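Local coordinates for protein dihydroorotase (PDB 3PNU) that probably catalyses the reversible, zinc-dependent cyclisation of carbamoyl aspartate to dihydroorotate in pyrimidine biosynthesis, at residues A[58-63]-A[151-156]; A[171-176]-A[183-188]; A[175-180]-A[203-208]; A[188-191]-A[195-198]; A[197-202]-A[254-259]. All coordinates share one frame; numbering follows the deposited sequence.

How the interactions relate
The five contacts illustrate how a TIM barrel is built from repeated strand-helix pairs around a metal centre. Interaction 1 comes first along the chain and bridges the barrel interior; its centre lies about 17 Å from that of interaction 5. Interactions 2 and 3 start from the same helix, 170-179, with centres about 4 Å apart, and interactions 4 and 5 share helix 193-201, with centres about 7 Å apart. Strands 152-154, 185-187, 205-209 and 256-258 lie side by side in this order in one parallel sheet. Interactions 1 and 4 supply two histidines to the same zinc ion, while interactions 2, 3 and 5 pack helices 170-179 and 193-201 against this sheet and the residues leading into its strands.

Interaction 1. Residues A[58-63]-A[151-156]; sequences VIMPNL and PLLVHG. With ZN (zinc ion), chain C.
Leu153 reaches across the interior of the TIM barrel to Val58 and Met60, joining strand 152-154 to strand 56-59 and the loop that follows it. The backbones stay well apart, with the CA atoms of Met60 and Leu153 separated by 9.6 Å, and side chains alone span the gap. With CG set beside its own backbone N (chi1 -41°), Leu153 presents one methyl, CD1, to both partners. Val58 CG1 touches this CD1 at 3.9 Å. Met60 bends at chi2, which brings its terminal CE to 4.2 Å from the same Leu153 CD1, while its side chain also lies against the zinc ligand His34. Two residues after Leu153, past Val154, His155 leaves this apolar layer and binds zinc through ND1 at 2.1 Å. Water 1 sits 2.0 Å from the metal, and His189 and the carboxylated Lys116 complete the site. On the far side of the His155 ring, NE2 is hydrogen-bonded to Glu157, which, with the metal bond at ND1, probably helps to fix the ring's rotation. Between the two segments the contact is methyl against methyl, with no hydrogen bond across it: a small apolar patch close to the metal centre.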
# COMPACT_ATOMS: atom_id res chain seq x y z
N VAL A 58 21.64 -12.72 -13.78
CA VAL A 58 22.25 -11.40 -13.67
C VAL A 58 22.23 -11.11 -12.17
O VAL A 58 21.16 -11.16 -11.54
CB VAL A 58 21.49 -10.31 -14.44
CG1 VAL A 58 22.18 -8.98 -14.21
CG2 VAL A 58 21.43 -10.62 -15.93
N ILE A 59 23.40 -10.82 -11.60
CA ILE A 59 23.57 -10.57 -10.17
C ILE A 59 23.63 -9.07 -9.94
O ILE A 59 24.56 -8.39 -10.41
CB ILE A 59 24.87 -11.21 -9.64
CG1 ILE A 59 25.00 -12.66 -10.13
CG2 ILE A 59 24.97 -11.11 -8.08
CD1 ILE A 59 23.81 -13.53 -9.81
N MET A 60 22.63 -8.53 -9.24
CA MET A 60 22.60 -7.07 -9.02
C MET A 60 23.66 -6.67 -8.00
O MET A 60 23.96 -7.44 -7.08
CB MET A 60 21.20 -6.59 -8.68
CG MET A 60 20.19 -6.86 -9.81
SD MET A 60 20.72 -6.07 -11.35
CE MET A 60 19.42 -6.56 -12.48
N PRO A 61 24.23 -5.46 -8.16
CA PRO A 61 25.32 -5.03 -7.34
C PRO A 61 24.97 -4.13 -6.16
O PRO A 61 25.86 -3.45 -5.63
CB PRO A 61 26.12 -4.18 -8.34
CG PRO A 61 25.04 -3.49 -9.15
CD PRO A 61 23.81 -4.38 -9.07
N ASN A 62 23.70 -4.12 -5.74
CA ASN A 62 23.29 -3.23 -4.64
C ASN A 62 23.72 -3.76 -3.27
O ASN A 62 22.90 -4.10 -2.42
CB ASN A 62 21.77 -2.95 -4.69
CG ASN A 62 20.94 -4.18 -4.50
OD1 ASN A 62 21.34 -5.27 -4.88
ND2 ASN A 62 19.76 -4.02 -3.90
N LEU A 63 25.04 -3.85 -3.09
CA LEU A 63 25.63 -4.28 -1.83
C LEU A 63 26.05 -3.04 -1.05
O LEU A 63 26.04 -1.93 -1.58
CB LEU A 63 26.87 -5.16 -2.07
CG LEU A 63 26.67 -6.51 -2.76
CD1 LEU A 63 28.03 -7.16 -2.96
CD2 LEU A 63 25.75 -7.41 -1.95
N PRO A 151 25.40 -3.18 -21.79
CA PRO A 151 24.01 -2.75 -21.60
C PRO A 151 23.75 -1.99 -20.30
O PRO A 151 24.42 -2.25 -19.32
CB PRO A 151 23.25 -4.07 -21.56
CG PRO A 151 24.25 -5.04 -20.98
CD PRO A 151 25.58 -4.62 -21.50
N LEU A 152 22.79 -1.07 -20.32
CA LEU A 152 22.39 -0.29 -19.14
C LEU A 152 21.08 -0.90 -18.62
O LEU A 152 20.06 -0.91 -19.34
CB LEU A 152 22.20 1.19 -19.48
CG LEU A 152 21.85 2.16 -18.32
CD1 LEU A 152 23.04 2.38 -17.37
CD2 LEU A 152 21.36 3.48 -18.83
N LEU A 153 21.14 -1.44 -17.40
CA LEU A 153 20.02 -2.03 -16.72
C LEU A 153 19.56 -0.93 -15.77
O LEU A 153 20.37 -0.34 -15.06
CB LEU A 153 20.47 -3.28 -15.92
CG LEU A 153 21.48 -4.20 -16.62
CD1 LEU A 153 21.81 -5.40 -15.71
CD2 LEU A 153 21.02 -4.67 -18.02
N VAL A 154 18.26 -0.64 -15.73
CA VAL A 154 17.78 0.48 -14.93
C VAL A 154 16.61 0.15 -14.05
O VAL A 154 15.71 -0.56 -14.46
CB VAL A 154 17.32 1.59 -15.92
CG1 VAL A 154 16.74 2.82 -15.21
CG2 VAL A 154 18.48 1.98 -16.84
N HIS A 155 16.64 0.64 -12.81
CA HIS A 155 15.49 0.51 -11.91
C HIS A 155 14.72 1.80 -12.23
O HIS A 155 15.07 2.88 -11.75
CB HIS A 155 15.94 0.46 -10.45
CG HIS A 155 14.80 0.39 -9.48
ND1 HIS A 155 14.56 -0.72 -8.70
CD2 HIS A 155 13.80 1.26 -9.22
CE1 HIS A 155 13.48 -0.51 -7.96
NE2 HIS A 155 13.00 0.68 -8.26
N GLY A 156 13.69 1.69 -13.06
CA GLY A 156 12.94 2.87 -13.55
C GLY A 156 11.82 3.45 -12.68
O GLY A 156 10.65 3.20 -12.92
ZN ZN C . 14.92 -2.75 -8.91
O HOH W 1 14.26 -4.24 -7.72

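Interaction 2. Residues A[171-176]-A[183-188]; sequences KIYEKL and LKIVME
Tyr173 and Met187 make the tight part of this contact, between helix 170-179 and strand 185-187, the second half of a beta-alpha-beta crossover. Helix and strand run nearly antiparallel, at 166°, with their axes 10.3 Å apart. The methionine lies over one face of the phenol ring: Met187 CG stands 3.4 Å from the centroid of the Tyr173 ring, a CH-pi contact almost on the ring normal. The extended chi2 (-174°) carries Met187 SD on over the same face, 3.9 Å from the centroid of the Tyr173 ring, and adds a Met-aromatic contact. The hydroxyl passes alongside the strand, where Tyr173 OH comes to 3.3 Å from Met187 CA. In the plane of the ring, at its edge, water 2 lies 2.7 Å from Tyr173 OH. This water donates to Glu188 O at 2.8 Å, so a water bridge links the phenol to the backbone of Glu188. Toward the other end of the strand the fit is looser. Ile185 CG2 approaches the ring obliquely at Tyr173 CD1, and Ile185 CD1 rests 3.8 Å from Leu176 CB. The outer side of the helix takes no part: Glu174 points away and Lys171 is exposed to solvent. Around the contact, helix 193-201 packs Leu195 and Leu198 against Tyr173, helix 135-147 meets Leu176 through Leu142, and strand 185-187 lies between strands 152-154 and 205-209 in the barrel wall.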
# COMPACT_ATOMS: atom_id res chain seq x y z
N LYS A 171 9.43 9.14 -19.50
CA LYS A 171 10.04 10.23 -20.28
C LYS A 171 11.54 10.14 -20.19
O LYS A 171 12.21 10.51 -21.13
CB LYS A 171 9.55 11.62 -19.80
CG LYS A 171 10.04 12.00 -18.39
CD LYS A 171 9.08 12.99 -17.69
CE LYS A 171 9.31 13.00 -16.20
NZ LYS A 171 8.06 13.29 -15.47
N ILE A 172 12.06 9.66 -19.06
CA ILE A 172 13.50 9.49 -18.92
C ILE A 172 14.03 8.37 -19.84
O ILE A 172 14.95 8.59 -20.62
CB ILE A 172 13.89 9.24 -17.47
CG1 ILE A 172 13.54 10.47 -16.64
CG2 ILE A 172 15.38 8.92 -17.37
CD1 ILE A 172 13.72 10.29 -15.18
N TYR A 173 13.45 7.18 -19.76
CA TYR A 173 13.85 6.11 -20.66
C TYR A 173 13.77 6.55 -22.12
O TYR A 173 14.55 6.12 -22.95
CB TYR A 173 12.91 4.90 -20.56
CG TYR A 173 13.16 3.99 -19.44
CD1 TYR A 173 14.45 3.47 -19.20
CD2 TYR A 173 12.11 3.53 -18.65
CE1 TYR A 173 14.68 2.60 -18.18
CE2 TYR A 173 12.35 2.61 -17.61
CZ TYR A 173 13.62 2.16 -17.39
OH TYR A 173 13.87 1.27 -16.37
N GLU A 174 12.79 7.38 -22.42
CA GLU A 174 12.59 7.83 -23.78
C GLU A 174 13.73 8.75 -24.22
O GLU A 174 14.25 8.59 -25.32
CB GLU A 174 11.22 8.51 -23.90
CG GLU A 174 10.78 8.73 -25.34
CD GLU A 174 9.29 9.04 -25.49
OE1 GLU A 174 8.65 9.41 -24.48
OE2 GLU A 174 8.79 8.92 -26.63
N LYS A 175 14.16 9.68 -23.37
CA LYS A 175 15.22 10.58 -23.77
C LYS A 175 16.56 9.84 -23.86
O LYS A 175 17.36 10.10 -24.76
CB LYS A 175 15.31 11.83 -22.90
CG LYS A 175 16.04 11.69 -21.60
CD LYS A 175 16.27 13.08 -20.97
CE LYS A 175 17.08 12.97 -19.70
NZ LYS A 175 17.30 14.28 -19.03
N LEU A 176 16.80 8.91 -22.95
CA LEU A 176 18.01 8.13 -23.01
C LEU A 176 18.04 7.32 -24.30
O LEU A 176 19.09 7.14 -24.89
CB LEU A 176 18.13 7.21 -21.82
CG LEU A 176 18.33 7.89 -20.48
CD1 LEU A 176 18.44 6.87 -19.38
CD2 LEU A 176 19.57 8.78 -20.51
N LEU A 183 22.68 2.19 -27.64
CA LEU A 183 22.82 1.61 -26.30
C LEU A 183 21.65 0.67 -26.01
O LEU A 183 20.50 0.99 -26.31
CB LEU A 183 22.82 2.74 -25.27
CG LEU A 183 23.00 2.41 -23.78
CD1 LEU A 183 24.38 1.78 -23.48
CD2 LEU A 183 22.84 3.66 -22.97
N LYS A 184 21.92 -0.50 -25.45
CA LYS A 184 20.84 -1.37 -25.03
C LYS A 184 20.43 -0.89 -23.66
O LYS A 184 21.26 -0.79 -22.75
CB LYS A 184 21.26 -2.84 -24.98
CG LYS A 184 21.39 -3.45 -26.34
CD LYS A 184 21.85 -4.90 -26.25
CE LYS A 184 22.15 -5.44 -27.62
NZ LYS A 184 23.04 -6.60 -27.52
N ILE A 185 19.15 -0.58 -23.52
CA ILE A 185 18.61 -0.08 -22.29
C ILE A 185 17.54 -1.05 -21.83
O ILE A 185 16.51 -1.20 -22.50
CB ILE A 185 18.02 1.33 -22.46
CG1 ILE A 185 19.07 2.29 -23.02
CG2 ILE A 185 17.48 1.84 -21.16
CD1 ILE A 185 18.56 3.71 -23.34
N VAL A 186 17.79 -1.72 -20.71
CA VAL A 186 16.83 -2.68 -20.19
C VAL A 186 16.04 -2.08 -19.04
O VAL A 186 16.60 -1.73 -18.00
CB VAL A 186 17.52 -4.00 -19.74
CG1 VAL A 186 16.47 -5.04 -19.33
CG2 VAL A 186 18.38 -4.53 -20.86
N MET A 187 14.74 -1.93 -19.27
CA MET A 187 13.82 -1.43 -18.27
C MET A 187 13.54 -2.61 -17.32
O MET A 187 12.75 -3.49 -17.64
CB MET A 187 12.52 -0.97 -18.94
CG MET A 187 12.72 0.11 -20.01
SD MET A 187 11.20 0.80 -20.70
CE MET A 187 10.46 -0.65 -21.42
N GLU A 188 14.22 -2.65 -16.18
CA GLU A 188 14.04 -3.76 -15.23
C GLU A 188 12.69 -3.79 -14.58
O GLU A 188 12.02 -2.76 -14.46
CB GLU A 188 15.10 -3.72 -14.14
CG GLU A 188 16.50 -3.97 -14.67
CD GLU A 188 16.67 -5.37 -15.27
OE1 GLU A 188 15.91 -6.32 -14.91
OE2 GLU A 188 17.59 -5.51 -16.10
O HOH W 2 12.02 0.02 -14.92

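Interaction 3. Residues A[175-180]-A[203-208]; sequences KLAKHF and ENLYAT
Ala177 and Asn204 mark the closest backbone approach, 6.6 Å between their CA atoms, where the last turn of helix 170-179 passes the residue just ahead of strand 205-209. The helix finishes at His179, and Phe180 is the first residue to leave helical backbone angles. Asn204 carries the contact from the strand side. Its CG is held between the backbone N and the carbonyl carbon (chi1 55°), a setting that sends the amide toward the helix end. There Asn204 ND2 makes a long, weak hydrogen bond of 3.4 Å to Ala177 O, though a fairly straight one at 156°. Phe180 O lies 3.1 Å from Asn204 ND2 as well, and the same nitrogen is hydrogen-bonded to Leu183 O. The other branch of the amide, Asn204 OD1, rests 3.8 Å from Ala177 CB. Beyond it the contact turns apolar, with Leu205 CG at 4.4 Å from Ala177 CB. Within the helix, Lys175 O takes two donors from His179, ND1 at 3.0 Å and the backbone N, from opposite faces of its plane. Ala177 O lies in the last turn, where carbonyls lose their usual backbone donors, and the amide offers it a weak one. A neutral side chain from the residue just before strand 205-209 thus meets the C-terminal turn of the helix without bringing a charge to the contact.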
# COMPACT_ATOMS: atom_id res chain seq x y z
N LYS A 175 14.16 9.68 -23.37
CA LYS A 175 15.22 10.58 -23.77
C LYS A 175 16.56 9.84 -23.86
O LYS A 175 17.36 10.10 -24.76
CB LYS A 175 15.31 11.83 -22.90
CG LYS A 175 16.04 11.69 -21.60
CD LYS A 175 16.27 13.08 -20.97
CE LYS A 175 17.08 12.97 -19.70
NZ LYS A 175 17.30 14.28 -19.03
N LEU A 176 16.80 8.91 -22.95
CA LEU A 176 18.01 8.13 -23.01
C LEU A 176 18.04 7.32 -24.30
O LEU A 176 19.09 7.14 -24.89
CB LEU A 176 18.13 7.21 -21.82
CG LEU A 176 18.33 7.89 -20.48
CD1 LEU A 176 18.44 6.87 -19.38
CD2 LEU A 176 19.57 8.78 -20.51
N ALA A 177 16.88 6.82 -24.73
CA ALA A 177 16.83 6.01 -25.95
C ALA A 177 17.12 6.84 -27.19
O ALA A 177 17.82 6.38 -28.10
CB ALA A 177 15.50 5.35 -26.09
N LYS A 178 16.56 8.04 -27.23
CA LYS A 178 16.75 8.93 -28.38
C LYS A 178 18.18 9.47 -28.45
O LYS A 178 18.75 9.55 -29.53
CB LYS A 178 15.73 10.07 -28.33
CG LYS A 178 14.31 9.58 -28.47
CD LYS A 178 13.29 10.71 -28.68
CE LYS A 178 13.11 11.59 -27.49
NZ LYS A 178 12.07 12.64 -27.79
N HIS A 179 18.74 9.82 -27.30
CA HIS A 179 20.08 10.35 -27.23
C HIS A 179 21.15 9.28 -27.34
O HIS A 179 22.27 9.59 -27.70
CB HIS A 179 20.30 11.13 -25.93
CG HIS A 179 19.75 12.52 -25.94
ND1 HIS A 179 18.47 12.83 -25.52
CD2 HIS A 179 20.32 13.70 -26.30
CE1 HIS A 179 18.27 14.14 -25.62
NE2 HIS A 179 19.38 14.68 -26.10
N PHE A 180 20.84 8.03 -27.03
CA PHE A 180 21.84 6.96 -27.09
C PHE A 180 21.23 5.78 -27.82
O PHE A 180 21.02 4.73 -27.23
CB PHE A 180 22.29 6.60 -25.68
CG PHE A 180 22.87 7.77 -24.92
CD1 PHE A 180 24.19 8.15 -25.11
CD2 PHE A 180 22.11 8.47 -24.01
CE1 PHE A 180 24.72 9.23 -24.42
CE2 PHE A 180 22.64 9.53 -23.32
CZ PHE A 180 23.95 9.91 -23.52
N GLU A 203 13.77 0.67 -30.67
CA GLU A 203 14.47 -0.60 -30.90
C GLU A 203 15.48 -0.95 -29.83
O GLU A 203 15.74 -2.10 -29.60
CB GLU A 203 15.17 -0.58 -32.26
CG GLU A 203 14.21 -0.53 -33.43
CD GLU A 203 14.90 -0.26 -34.75
OE1 GLU A 203 14.23 0.31 -35.64
OE2 GLU A 203 16.10 -0.58 -34.89
N ASN A 204 16.07 0.05 -29.18
CA ASN A 204 17.05 -0.21 -28.15
C ASN A 204 16.46 -0.39 -26.72
O ASN A 204 17.22 -0.50 -25.75
CB ASN A 204 18.14 0.84 -28.17
CG ASN A 204 17.62 2.25 -28.06
OD1 ASN A 204 16.52 2.58 -28.54
ND2 ASN A 204 18.43 3.12 -27.45
N LEU A 205 15.13 -0.43 -26.61
CA LEU A 205 14.50 -0.67 -25.32
C LEU A 205 14.14 -2.14 -25.17
O LEU A 205 13.59 -2.75 -26.10
CB LEU A 205 13.25 0.18 -25.11
CG LEU A 205 13.47 1.64 -24.77
CD1 LEU A 205 12.09 2.31 -24.63
CD2 LEU A 205 14.29 1.79 -23.49
N TYR A 206 14.46 -2.69 -24.00
CA TYR A 206 14.17 -4.07 -23.67
C TYR A 206 13.58 -4.05 -22.27
O TYR A 206 13.50 -3.00 -21.65
CB TYR A 206 15.46 -4.91 -23.70
CG TYR A 206 16.13 -4.95 -25.06
CD1 TYR A 206 15.79 -5.91 -25.99
CD2 TYR A 206 17.10 -4.02 -25.41
CE1 TYR A 206 16.38 -5.94 -27.23
CE2 TYR A 206 17.71 -4.06 -26.66
CZ TYR A 206 17.34 -5.02 -27.55
OH TYR A 206 17.93 -5.08 -28.79
N ALA A 207 13.17 -5.21 -21.76
CA ALA A 207 12.60 -5.26 -20.42
C ALA A 207 12.67 -6.62 -19.76
O ALA A 207 12.78 -7.66 -20.43
CB ALA A 207 11.14 -4.79 -20.46
N THR A 208 12.64 -6.63 -18.43
CA THR A 208 12.57 -7.86 -17.68
C THR A 208 11.26 -7.78 -16.91
O THR A 208 10.82 -6.69 -16.56
CB THR A 208 13.75 -8.08 -16.73
OG1 THR A 208 13.74 -7.11 -15.67
CG2 THR A 208 15.09 -8.02 -17.47

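Interaction 4. Residues A[188-191]-A[195-198]; sequences EHIT and LCEL. With ZN (zinc ion), chain C.
Ile190 packs on Leu195 and Cys196 within a beta-alpha unit of the TIM barrel, where the loop after strand 185-187 turns back against the first turns of helix 193-201. At the root of the side chain, Ile190 CB lies 4.2 Å from Leu195 CB. The CG2 branch lies against the leucine, with Ile190 CG2 at 4.0 Å from both Leu195 CB and Leu195 CD1. The longer branch takes a different course. CG1 is tucked between the backbone N and the carbonyl carbon (chi1 63°), which turns the tip of the chain toward the next helical residue. There Ile190 CD1 touches Cys196 SG at 3.9 Å. Leu245 of helix 239-250 meets both Ile190 and Cys196, while Ala207 and Ile209 of strand 205-209 border the isoleucine, so the fork is enclosed between barrel wall and outer helices. The residue just before it belongs to the metal centre, so this packing lies one residue along from the zinc ligand His189. Thr208 steadies that ligand through a hydrogen bond from His189 N. The His189 ring has Glu188 CB 4.1 Å above its centre on one face, and its NE2 binds the zinc ion at 2.0 Å.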
# COMPACT_ATOMS: atom_id res chain seq x y z
N GLU A 188 14.22 -2.65 -16.18
CA GLU A 188 14.04 -3.76 -15.23
C GLU A 188 12.69 -3.79 -14.58
O GLU A 188 12.02 -2.76 -14.46
CB GLU A 188 15.10 -3.72 -14.14
CG GLU A 188 16.50 -3.97 -14.67
CD GLU A 188 16.67 -5.37 -15.27
OE1 GLU A 188 15.91 -6.32 -14.91
OE2 GLU A 188 17.59 -5.51 -16.10
N HIS A 189 12.30 -5.00 -14.15
CA HIS A 189 11.00 -5.26 -13.52
C HIS A 189 9.90 -4.26 -13.87
O HIS A 189 9.45 -3.48 -13.02
CB HIS A 189 11.13 -5.38 -12.01
CG HIS A 189 11.97 -4.32 -11.38
ND1 HIS A 189 11.72 -2.97 -11.54
CD2 HIS A 189 13.04 -4.41 -10.55
CE1 HIS A 189 12.63 -2.28 -10.87
NE2 HIS A 189 13.42 -3.13 -10.24
N ILE A 190 9.45 -4.26 -15.11
CA ILE A 190 8.39 -3.33 -15.48
C ILE A 190 7.10 -3.80 -14.85
O ILE A 190 6.87 -5.01 -14.68
CB ILE A 190 8.24 -3.14 -16.96
CG1 ILE A 190 7.85 -4.44 -17.69
CG2 ILE A 190 9.55 -2.56 -17.54
CD1 ILE A 190 7.40 -4.19 -19.18
N THR A 191 6.26 -2.83 -14.49
CA THR A 191 5.02 -3.09 -13.80
C THR A 191 3.83 -2.29 -14.29
O THR A 191 2.79 -2.33 -13.68
CB THR A 191 5.21 -2.72 -12.34
OG1 THR A 191 5.49 -1.31 -12.26
CG2 THR A 191 6.39 -3.52 -11.72
N LEU A 195 4.97 1.20 -19.60
CA LEU A 195 6.27 0.69 -20.07
C LEU A 195 6.10 -0.49 -21.01
O LEU A 195 6.95 -0.73 -21.87
CB LEU A 195 7.24 0.43 -18.91
CG LEU A 195 7.64 1.68 -18.13
CD1 LEU A 195 8.78 1.39 -17.15
CD2 LEU A 195 8.07 2.85 -19.06
N CYS A 196 5.02 -1.23 -20.87
CA CYS A 196 4.76 -2.29 -21.84
C CYS A 196 4.65 -1.66 -23.22
O CYS A 196 5.21 -2.16 -24.16
CB CYS A 196 3.48 -3.05 -21.52
SG CYS A 196 3.62 -4.00 -20.01
N GLU A 197 3.95 -0.54 -23.31
CA GLU A 197 3.77 0.16 -24.60
C GLU A 197 5.03 0.84 -25.09
O GLU A 197 5.38 0.69 -26.26
CB GLU A 197 2.63 1.17 -24.50
CG GLU A 197 1.26 0.47 -24.40
CD GLU A 197 0.08 1.40 -24.16
OE1 GLU A 197 0.27 2.64 -24.03
OE2 GLU A 197 -1.05 0.88 -24.10
N LEU A 198 5.73 1.55 -24.20
CA LEU A 198 6.96 2.25 -24.57
C LEU A 198 8.01 1.28 -25.13
O LEU A 198 8.81 1.67 -25.96
CB LEU A 198 7.56 2.99 -23.37
CG LEU A 198 8.74 3.93 -23.64
CD1 LEU A 198 8.29 5.22 -24.40
CD2 LEU A 198 9.42 4.33 -22.36
ZN ZN C . 14.92 -2.75 -8.91
O HOH W 1 14.26 -4.24 -7.72

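Interaction 5. Residues A[197-202]-A[254-259]; sequences ELLKDY and EKVMFG
Leu199 of helix 193-201 meets Lys255, just ahead of strand 256-258, and Val256, its first residue, in a helix-on-strand contact on the outer face of the TIM barrel. Polar and apolar interactions divide the work. The polar one depends on Lys255, whose long side chain bends at chi3 (-55°) and slides past the leucine in the opposite direction. Its ammonium ends near the last turn of the helix, and Lys255 NZ donates to Leu199 O at 2.7 Å. The nitrogen sits almost in line with the carbonyl, at a C=O...N angle of 168°. Tyr202 O is equally near, 2.7 Å from Lys255 NZ, but at an angle too poor for a hydrogen bond; NZ is also hydrogen-bonded to Leu205 O on the neighbouring strand 205-209. The lysine charge, placed by the C-terminal turn, would probably be stabilised by the helix dipole. Tyr202 itself turns its ring away, and its hydroxyl is bonded to Glu174 of helix 170-179. The apolar part rests on the fork of Leu199. One branch lies along the aliphatic end of the lysine, Leu199 CD1 being 4.1 Å from Lys255 CE. The other branch crosses Val256 at about a right angle. Leu248 of helix 239-250 packs on both Leu199 and Val256, so a third element closes over the pair. Between those two side chains the fit is notably tight, with Leu199 CD2 only 3.4 Å from Val256 CG2.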
# COMPACT_ATOMS: atom_id res chain seq x y z
N GLU A 197 3.95 -0.54 -23.31
CA GLU A 197 3.77 0.16 -24.60
C GLU A 197 5.03 0.84 -25.09
O GLU A 197 5.38 0.69 -26.26
CB GLU A 197 2.63 1.17 -24.50
CG GLU A 197 1.26 0.47 -24.40
CD GLU A 197 0.08 1.40 -24.16
OE1 GLU A 197 0.27 2.64 -24.03
OE2 GLU A 197 -1.05 0.88 -24.10
N LEU A 198 5.73 1.55 -24.20
CA LEU A 198 6.96 2.25 -24.57
C LEU A 198 8.01 1.28 -25.13
O LEU A 198 8.81 1.67 -25.96
CB LEU A 198 7.56 2.99 -23.37
CG LEU A 198 8.74 3.93 -23.64
CD1 LEU A 198 8.29 5.22 -24.40
CD2 LEU A 198 9.42 4.33 -22.36
N LEU A 199 8.00 0.04 -24.67
CA LEU A 199 8.92 -0.98 -25.12
C LEU A 199 8.90 -1.13 -26.65
O LEU A 199 9.93 -1.41 -27.26
CB LEU A 199 8.54 -2.32 -24.49
CG LEU A 199 9.41 -3.55 -24.69
CD1 LEU A 199 10.86 -3.35 -24.18
CD2 LEU A 199 8.77 -4.77 -23.98
N LYS A 200 7.71 -0.97 -27.24
CA LYS A 200 7.51 -1.12 -28.68
C LYS A 200 7.96 0.10 -29.47
O LYS A 200 8.14 0.02 -30.66
CB LYS A 200 6.02 -1.26 -29.00
CG LYS A 200 5.20 -2.27 -28.20
CD LYS A 200 5.34 -3.71 -28.63
CE LYS A 200 4.28 -4.56 -27.89
NZ LYS A 200 4.17 -5.95 -28.38
N ASP A 201 8.11 1.25 -28.82
CA ASP A 201 8.46 2.49 -29.54
C ASP A 201 9.94 2.68 -29.87
O ASP A 201 10.26 3.52 -30.70
CB ASP A 201 8.00 3.73 -28.76
CG ASP A 201 6.47 3.82 -28.61
OD1 ASP A 201 5.73 3.08 -29.31
OD2 ASP A 201 6.02 4.66 -27.78
N TYR A 202 10.85 1.96 -29.23
CA TYR A 202 12.28 2.17 -29.52
C TYR A 202 13.00 0.84 -29.61
O TYR A 202 12.86 -0.02 -28.74
CB TYR A 202 12.93 3.09 -28.46
CG TYR A 202 12.35 4.49 -28.43
CD1 TYR A 202 12.94 5.54 -29.16
CD2 TYR A 202 11.20 4.78 -27.68
CE1 TYR A 202 12.38 6.84 -29.14
CE2 TYR A 202 10.65 6.06 -27.66
CZ TYR A 202 11.24 7.09 -28.39
OH TYR A 202 10.68 8.34 -28.36
N GLU A 254 9.68 -10.95 -28.01
CA GLU A 254 11.14 -11.06 -28.10
C GLU A 254 12.02 -10.11 -27.27
O GLU A 254 13.16 -10.47 -26.97
CB GLU A 254 11.55 -10.97 -29.58
CG GLU A 254 11.20 -9.62 -30.20
CD GLU A 254 11.44 -9.56 -31.70
OE1 GLU A 254 10.71 -8.78 -32.35
OE2 GLU A 254 12.32 -10.28 -32.23
N LYS A 255 11.52 -8.93 -26.91
CA LYS A 255 12.33 -7.99 -26.14
C LYS A 255 12.09 -8.06 -24.62
O LYS A 255 12.65 -7.25 -23.86
CB LYS A 255 12.14 -6.56 -26.66
CG LYS A 255 12.43 -6.42 -28.16
CD LYS A 255 12.73 -4.97 -28.58
CE LYS A 255 11.65 -3.97 -28.20
NZ LYS A 255 12.11 -2.55 -28.47
N VAL A 256 11.26 -9.01 -24.19
CA VAL A 256 10.97 -9.21 -22.79
C VAL A 256 11.70 -10.48 -22.32
O VAL A 256 11.74 -11.47 -23.04
CB VAL A 256 9.48 -9.29 -22.53
CG1 VAL A 256 9.20 -9.93 -21.19
CG2 VAL A 256 8.87 -7.89 -22.62
N MET A 257 12.28 -10.42 -21.12
CA MET A 257 13.03 -11.52 -20.55
C MET A 257 12.59 -11.71 -19.13
O MET A 257 12.21 -10.76 -18.46
CB MET A 257 14.52 -11.17 -20.53
CG MET A 257 15.16 -10.98 -21.89
SD MET A 257 16.72 -10.07 -21.80
CE MET A 257 16.17 -8.38 -21.65
N PHE A 258 12.62 -12.94 -18.63
CA PHE A 258 12.25 -13.14 -17.25
C PHE A 258 13.37 -12.69 -16.34
O PHE A 258 14.54 -12.98 -16.58
CB PHE A 258 11.90 -14.59 -16.97
CG PHE A 258 11.77 -14.87 -15.52
CD1 PHE A 258 10.65 -14.49 -14.84
CD2 PHE A 258 12.79 -15.50 -14.84
CE1 PHE A 258 10.53 -14.74 -13.48
CE2 PHE A 258 12.68 -15.76 -13.49
CZ PHE A 258 11.55 -15.36 -12.81
N GLY A 259 12.98 -11.94 -15.32
CA GLY A 259 13.88 -11.41 -14.28
C GLY A 259 13.05 -11.45 -13.01
O GLY A 259 12.05 -10.74 -12.90